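Local coordinates for programmed cell death 6-interacting protein (Homo sapiens, PDB 5WA1) that takes part in endosomal cargo sorting, multivesicular body formation, membrane repair and cytokinesis, here as its Bro1 domain with a bound CHMP4C peptide, at residues 23-28 and 216-221. Residues are numbered along the deposited sequence; the frame is centred on the assembly and turned at random.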
loop_
_atom_site.group_PDB
_atom_site.type_symbol
_atom_site.label_atom_id
_atom_site.label_comp_id
_atom_site.label_asym_id
_atom_site.label_seq_id
_atom_site.Cartn_x
_atom_site.Cartn_y
_atom_site.Cartn_z
ATOM N N ALA A 23 12.364 7.286 -6.075
ATOM C CA ALA A 23 11.212 6.987 -6.935
ATOM C C ALA A 23 11.130 5.502 -7.293
ATOM O O ALA A 23 10.777 5.135 -8.418
ATOM C CB ALA A 23 11.229 7.854 -8.200
ATOM N N THR A 24 11.436 4.638 -6.320
ATOM C CA THR A 24 11.419 3.191 -6.518
ATOM C C THR A 24 10.335 2.525 -5.679
ATOM O O THR A 24 10.609 1.583 -4.930
ATOM C CB THR A 24 12.779 2.590 -6.172
ATOM O OG1 THR A 24 13.126 2.944 -4.828
ATOM C CG2 THR A 24 13.853 3.103 -7.115
ATOM N N PHE A 25 9.099 2.994 -5.813
ATOM C CA PHE A 25 7.983 2.531 -5.004
ATOM C C PHE A 25 7.184 1.458 -5.737
ATOM O O PHE A 25 7.062 1.472 -6.962
ATOM C CB PHE A 25 7.068 3.704 -4.632
ATOM C CG PHE A 25 7.626 4.567 -3.535
ATOM C CD1 PHE A 25 8.469 5.625 -3.827
ATOM C CD2 PHE A 25 7.323 4.301 -2.207
ATOM C CE1 PHE A 25 8.995 6.412 -2.813
ATOM C CE2 PHE A 25 7.846 5.083 -1.187
ATOM C CZ PHE A 25 8.683 6.139 -1.492
ATOM N N ILE A 26 6.670 0.515 -4.971
ATOM C CA ILE A 26 5.901 -0.597 -5.509
ATOM C C ILE A 26 4.439 -0.184 -5.576
ATOM O O ILE A 26 3.906 0.395 -4.621
ATOM C CB ILE A 26 6.079 -1.850 -4.641
ATOM C CG1 ILE A 26 7.545 -2.299 -4.650
ATOM C CG2 ILE A 26 5.150 -2.984 -5.122
ATOM C CD1 ILE A 26 7.878 -3.250 -3.510
ATOM N N SER A 27 3.797 -0.458 -6.710
ATOM C CA SER A 27 2.358 -0.315 -6.857
ATOM C C SER A 27 1.811 -1.586 -7.494
ATOM O O SER A 27 2.555 -2.436 -7.987
ATOM C CB SER A 27 1.989 0.917 -7.691
ATOM O OG SER A 27 2.535 0.828 -8.989
ATOM N N VAL A 28 0.489 -1.715 -7.475
ATOM C CA VAL A 28 -0.193 -2.947 -7.849
ATOM C C VAL A 28 -1.065 -2.666 -9.067
ATOM O O VAL A 28 -1.769 -1.651 -9.109
ATOM C CB VAL A 28 -1.038 -3.488 -6.681
ATOM C CG1 VAL A 28 -1.723 -4.793 -7.060
ATOM C CG2 VAL A 28 -0.159 -3.675 -5.442
ATOM N N ALA A 216 4.182 3.637 3.392
ATOM C CA ALA A 216 3.652 4.754 4.167
ATOM C C ALA A 216 4.667 5.231 5.203
ATOM O O ALA A 216 4.894 6.436 5.348
ATOM C CB ALA A 216 2.340 4.352 4.843
ATOM N N GLN A 217 5.289 4.295 5.933
ATOM C CA GLN A 217 6.315 4.671 6.911
ATOM C C GLN A 217 7.504 5.346 6.231
ATOM O O GLN A 217 8.063 6.317 6.758
ATOM C CB GLN A 217 6.767 3.440 7.702
ATOM C CG GLN A 217 7.887 3.692 8.737
ATOM C CD GLN A 217 7.409 4.455 9.977
ATOM O OE1 GLN A 217 6.213 4.533 10.248
ATOM N NE2 GLN A 217 8.357 5.016 10.738
ATOM N N GLU A 218 7.887 4.866 5.048
ATOM C CA GLU A 218 8.975 5.509 4.321
ATOM C C GLU A 218 8.638 6.949 3.966
ATOM O O GLU A 218 9.511 7.827 3.995
ATOM C CB GLU A 218 9.300 4.718 3.053
ATOM C CG GLU A 218 10.435 5.332 2.232
ATOM C CD GLU A 218 10.697 4.566 0.944
ATOM O OE1 GLU A 218 10.000 3.565 0.703
ATOM O OE2 GLU A 218 11.595 4.963 0.175
ATOM N N VAL A 219 7.378 7.212 3.601
ATOM C CA VAL A 219 6.969 8.573 3.283
ATOM C C VAL A 219 7.107 9.466 4.508
ATOM O O VAL A 219 7.509 10.629 4.401
ATOM C CB VAL A 219 5.525 8.588 2.729
ATOM C CG1 VAL A 219 5.012 10.016 2.638
ATOM C CG2 VAL A 219 5.476 7.931 1.359
ATOM N N PHE A 220 6.767 8.948 5.692
ATOM C CA PHE A 220 6.956 9.748 6.898
ATOM C C PHE A 220 8.431 10.019 7.166
ATOM O O PHE A 220 8.780 11.090 7.673
ATOM C CB PHE A 220 6.316 9.060 8.102
ATOM C CG PHE A 220 4.860 9.382 8.259
ATOM C CD1 PHE A 220 4.459 10.490 8.982
ATOM C CD2 PHE A 220 3.896 8.592 7.659
ATOM C CE1 PHE A 220 3.122 10.803 9.119
ATOM C CE2 PHE A 220 2.547 8.894 7.794
ATOM C CZ PHE A 220 2.160 10.006 8.527
ATOM N N PHE A 221 9.303 9.069 6.826
ATOM C CA PHE A 221 10.738 9.316 6.931
ATOM C C PHE A 221 11.161 10.424 5.973
ATOM O O PHE A 221 11.919 11.327 6.346
ATOM C CB PHE A 221 11.504 8.010 6.669
ATOM C CG PHE A 221 12.930 8.212 6.240
ATOM C CD1 PHE A 221 13.929 8.420 7.179
ATOM C CD2 PHE A 221 13.271 8.200 4.896
ATOM C CE1 PHE A 221 15.247 8.619 6.779
ATOM C CE2 PHE A 221 14.576 8.402 4.489
ATOM C CZ PHE A 221 15.570 8.615 5.436
#
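Glu-218 OE1 forms a salt bridge with Lys-269 NZ and also comes to 3.2 Å from Phe-25 CE2, a close contact with the ring and not a hydrogen bond. The carboxylate meets the CE2–CZ side of the ring obliquely, the two planes tilted 25° apart, and Glu-218 CD sits 3.5 Å from Phe-25 CZ and Glu-218 OE2 3.6 Å from the same carbon. The glutamate arrives there fully stretched, its CG anti to the backbone N (chi1 180°) and the rest of the chain extended, so that it reaches out from the helix and meets the phenylalanine coming from the opposite direction. Val-219, the next residue on the helix, adds a loose apolar touch, CG2 to Phe-25 CE2 at 4.5 Å.

Lys-269 ties the group together: besides the salt bridge it hydrogen-bonds to Thr-24 O and makes a cation-pi contact with Phe-25. Its positive charge would offset the negative charge of the buried carboxylate. Next to Phe-25 in the chain, Ile-26 N donates a hydrogen bond to Gln-215 OE1, a second link to helix 202-226. The N-terminal loop ahead of helix 39-49, extended from Phe-25 onward, thus packs against helix 202-226 and, through Lys-269, helix 262-287, within the helical core of the Bro1 domain.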